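Local coordinates for protein alpha-galacturonidase (Bacillus subtilis, PDB 3FEF) that hydrolyses alpha-1,4-linked di-galacturonate to galacturonate as a family 4 glycoside hydrolase that uses NAD(+) and a manganese ion, at residues H252-D257 with A268-L273. Residues are numbered along the deposited sequence; the frame is centred on the assembly and turned at random.
With SO4 (sulfate ion), chain E.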
ATOM      1  N   HIS A 252      -6.693  23.835  30.828  1.00 22.00           N
ATOM      2  CA  HIS A 252      -5.834  23.437  29.712  1.00 24.24           C
ATOM      3  C   HIS A 252      -4.398  23.055  30.077  1.00 25.29           C
ATOM      4  O   HIS A 252      -3.520  23.043  29.207  1.00 26.17           O
ATOM      5  CB  HIS A 252      -5.817  24.554  28.684  1.00 24.68           C
ATOM      6  CG  HIS A 252      -7.183  25.019  28.318  1.00 26.78           C
ATOM      7  ND1 HIS A 252      -7.781  26.108  28.919  1.00 27.11           N
ATOM      8  CD2 HIS A 252      -8.097  24.509  27.458  1.00 25.99           C
ATOM      9  CE1 HIS A 252      -8.990  26.270  28.413  1.00 27.19           C
ATOM     10  NE2 HIS A 252      -9.206  25.316  27.526  1.00 27.90           N
ATOM     11  N   ARG A 253      -4.152  22.771  31.355  1.00 21.92           N
ATOM     12  CA  ARG A 253      -2.842  22.301  31.787  1.00 22.10           C
ATOM     13  C   ARG A 253      -2.426  21.017  31.075  1.00 23.31           C
ATOM     14  O   ARG A 253      -1.247  20.820  30.775  1.00 21.16           O
ATOM     15  CB  ARG A 253      -2.817  22.090  33.304  1.00 23.89           C
ATOM     16  CG  ARG A 253      -2.888  23.411  34.083  1.00 27.28           C
ATOM     17  CD  ARG A 253      -2.135  23.324  35.408  1.00 27.54           C
ATOM     18  NE  ARG A 253      -0.701  23.161  35.212  1.00 28.16           N
ATOM     19  CZ  ARG A 253       0.015  22.236  35.840  1.00 30.25           C
ATOM     20  NH1 ARG A 253      -0.583  21.419  36.703  1.00 28.17           N
ATOM     21  NH2 ARG A 253       1.316  22.138  35.628  1.00 28.55           N
ATOM     22  N   VAL A 254      -3.388  20.136  30.826  1.00 22.44           N
ATOM     23  CA  VAL A 254      -3.074  18.869  30.179  1.00 23.44           C
ATOM     24  C   VAL A 254      -2.681  19.121  28.719  1.00 23.42           C
ATOM     25  O   VAL A 254      -1.717  18.546  28.217  1.00 22.87           O
ATOM     26  CB  VAL A 254      -4.250  17.867  30.239  1.00 24.61           C
ATOM     27  CG1 VAL A 254      -3.877  16.570  29.473  1.00 24.57           C
ATOM     28  CG2 VAL A 254      -4.621  17.543  31.703  1.00 24.84           C
ATOM     29  N   ALA A 255      -3.420  20.001  28.047  1.00 22.71           N
ATOM     30  CA  ALA A 255      -3.105  20.360  26.681  1.00 22.78           C
ATOM     31  C   ALA A 255      -1.735  21.030  26.573  1.00 24.86           C
ATOM     32  O   ALA A 255      -0.990  20.767  25.627  1.00 24.06           O
ATOM     33  CB  ALA A 255      -4.202  21.269  26.084  1.00 21.28           C
ATOM     34  N   PHE A 256      -1.407  21.910  27.517  1.00 24.11           N
ATOM     35  CA  PHE A 256      -0.094  22.561  27.482  1.00 25.98           C
ATOM     36  C   PHE A 256       1.011  21.545  27.690  1.00 26.50           C
ATOM     37  O   PHE A 256       2.055  21.618  27.052  1.00 29.96           O
ATOM     38  CB  PHE A 256       0.026  23.691  28.518  1.00 24.41           C
ATOM     39  CG  PHE A 256      -0.882  24.851  28.245  1.00 26.75           C
ATOM     40  CD1 PHE A 256      -1.089  25.294  26.945  1.00 26.10           C
ATOM     41  CD2 PHE A 256      -1.528  25.506  29.279  1.00 27.99           C
ATOM     42  CE1 PHE A 256      -1.938  26.364  26.680  1.00 27.65           C
ATOM     43  CE2 PHE A 256      -2.380  26.589  29.015  1.00 27.60           C
ATOM     44  CZ  PHE A 256      -2.584  27.014  27.722  1.00 27.08           C
ATOM     45  N   ASP A 257       0.775  20.598  28.585  1.00 24.25           N
ATOM     46  CA  ASP A 257       1.771  19.591  28.900  1.00 25.42           C
ATOM     47  C   ASP A 257       2.027  18.681  27.687  1.00 26.03           C
ATOM     48  O   ASP A 257       3.164  18.382  27.376  1.00 25.51           O
ATOM     49  CB  ASP A 257       1.320  18.775  30.118  1.00 27.56           C
ATOM     50  CG  ASP A 257       2.409  17.846  30.645  1.00 31.36           C
ATOM     51  OD1 ASP A 257       3.404  18.368  31.179  1.00 32.35           O
ATOM     52  OD2 ASP A 257       2.265  16.595  30.532  1.00 32.52           O
ATOM     53  N   ALA A 268      -8.647  18.323  22.071  1.00 25.13           N
ATOM     54  CA  ALA A 268      -9.831  17.883  22.819  1.00 25.96           C
ATOM     55  C   ALA A 268      -9.705  18.377  24.261  1.00 25.17           C
ATOM     56  O   ALA A 268      -8.622  18.785  24.682  1.00 25.05           O
ATOM     57  CB  ALA A 268      -9.978  16.341  22.797  1.00 22.78           C
ATOM     58  N   GLY A 269     -10.800  18.326  25.019  1.00 24.56           N
ATOM     59  CA  GLY A 269     -10.756  18.727  26.420  1.00 23.25           C
ATOM     60  C   GLY A 269      -9.767  17.865  27.200  1.00 26.20           C
ATOM     61  O   GLY A 269      -9.556  16.684  26.892  1.00 24.48           O
ATOM     62  N   ASP A 270      -9.151  18.469  28.204  1.00 23.42           N
ATOM     63  CA  ASP A 270      -8.241  17.785  29.098  1.00 27.16           C
ATOM     64  C   ASP A 270      -8.810  16.433  29.592  1.00 26.99           C
ATOM     65  O   ASP A 270      -8.105  15.424  29.654  1.00 26.60           O
ATOM     66  CB  ASP A 270      -7.889  18.719  30.273  1.00 25.22           C
ATOM     67  CG  ASP A 270      -6.817  19.757  29.904  1.00 29.25           C
ATOM     68  OD1 ASP A 270      -6.638  20.056  28.696  1.00 29.06           O
ATOM     69  OD2 ASP A 270      -6.119  20.263  30.817  1.00 31.07           O
ATOM     70  N   ARG A 271     -10.095  16.415  29.918  1.00 23.82           N
ATOM     71  CA  ARG A 271     -10.728  15.224  30.463  1.00 25.46           C
ATOM     72  C   ARG A 271     -10.705  14.044  29.475  1.00 27.97           C
ATOM     73  O   ARG A 271     -10.734  12.888  29.883  1.00 32.33           O
ATOM     74  CB  ARG A 271     -12.163  15.546  30.897  1.00 24.17           C
ATOM     75  CG  ARG A 271     -13.018  16.118  29.752  1.00 26.36           C
ATOM     76  CD  ARG A 271     -14.295  16.781  30.238  1.00 25.80           C
ATOM     77  NE  ARG A 271     -15.237  15.829  30.813  1.00 25.60           N
ATOM     78  CZ  ARG A 271     -16.272  15.298  30.164  1.00 28.18           C
ATOM     79  NH1 ARG A 271     -17.082  14.448  30.784  1.00 28.26           N
ATOM     80  NH2 ARG A 271     -16.505  15.606  28.898  1.00 29.06           N
ATOM     81  N   HIS A 272     -10.669  14.333  28.181  1.00 28.44           N
ATOM     82  CA  HIS A 272     -10.627  13.273  27.173  1.00 29.70           C
ATOM     83  C   HIS A 272      -9.202  12.871  26.854  1.00 29.55           C
ATOM     84  O   HIS A 272      -8.908  11.688  26.728  1.00 30.79           O
ATOM     85  CB  HIS A 272     -11.323  13.710  25.888  1.00 28.55           C
ATOM     86  CG  HIS A 272     -12.807  13.792  26.016  1.00 29.76           C
ATOM     87  ND1 HIS A 272     -13.504  14.972  25.857  1.00 29.98           N
ATOM     88  CD2 HIS A 272     -13.729  12.844  26.304  1.00 28.87           C
ATOM     89  CE1 HIS A 272     -14.793  14.745  26.038  1.00 30.12           C
ATOM     90  NE2 HIS A 272     -14.958  13.459  26.296  1.00 30.02           N
ATOM     91  N   LEU A 273      -8.324  13.864  26.723  1.00 28.64           N
ATOM     92  CA  LEU A 273      -6.926  13.627  26.402  1.00 28.53           C
ATOM     93  C   LEU A 273      -6.323  12.744  27.462  1.00 29.45           C
ATOM     94  O   LEU A 273      -5.514  11.852  27.173  1.00 27.55           O
ATOM     95  CB  LEU A 273      -6.152  14.956  26.378  1.00 26.71           C
ATOM     96  CG  LEU A 273      -6.457  15.948  25.243  1.00 27.19           C
ATOM     97  CD1 LEU A 273      -5.763  17.304  25.479  1.00 25.92           C
ATOM     98  CD2 LEU A 273      -6.097  15.360  23.849  1.00 27.70           C
TER
HETATM   99  S   SO4 E   2     -20.028  13.875  28.040  1.00 60.65           S
HETATM  100  O1  SO4 E   2     -20.987  14.949  28.271  1.00 62.76           O
HETATM  101  O2  SO4 E   2     -19.185  13.673  29.213  1.00 60.91           O
HETATM  102  O3  SO4 E   2     -19.199  14.236  26.898  1.00 62.65           O
HETATM  103  O4  SO4 E   2     -20.742  12.644  27.736  1.00 62.34           O
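Asp270 holds CG anti to its carbonyl carbon (chi1 -80°), which extends the carboxylate across to the start of helix 253-262, while Val254 sets CG1 anti to its backbone N (chi1 177°) with CG2 beside that N. The carboxylate grips two successive first-turn amides. Val254 N donates to Asp270 OD2 at 2.7 Å, and Ala255 N makes a longer, more bent bond to Asp270 OD1 at 3.3 Å; both oxygens are met from above the carboxylate plane. Val254 flanks this grip tightly, its CB 3.1 Å from Asp270 OD2. A buried acid is thus laid against a helix N-terminus, whose dipole would probably stabilise its negative charge. Both helices belong to the C-terminal domain of the family 4 fold, and two residues after Asp270, in the same short helix 270-273, the His272 ring stacks with that of the metal ligand His206. Leu273 adds apolar packing, CB to Val254 CG1 at 4.2 Å and CD1 against Ala255. An alanine in place of Asp270 would remove both amide acceptors and would probably loosen the tie between the two helices. From the next residue, Arg271 NH1 hydrogen-bonds O2 of a sulfate at 2.7 Å, an ion probably from the crystallisation liquor that Arg298 also hydrogen-bonds.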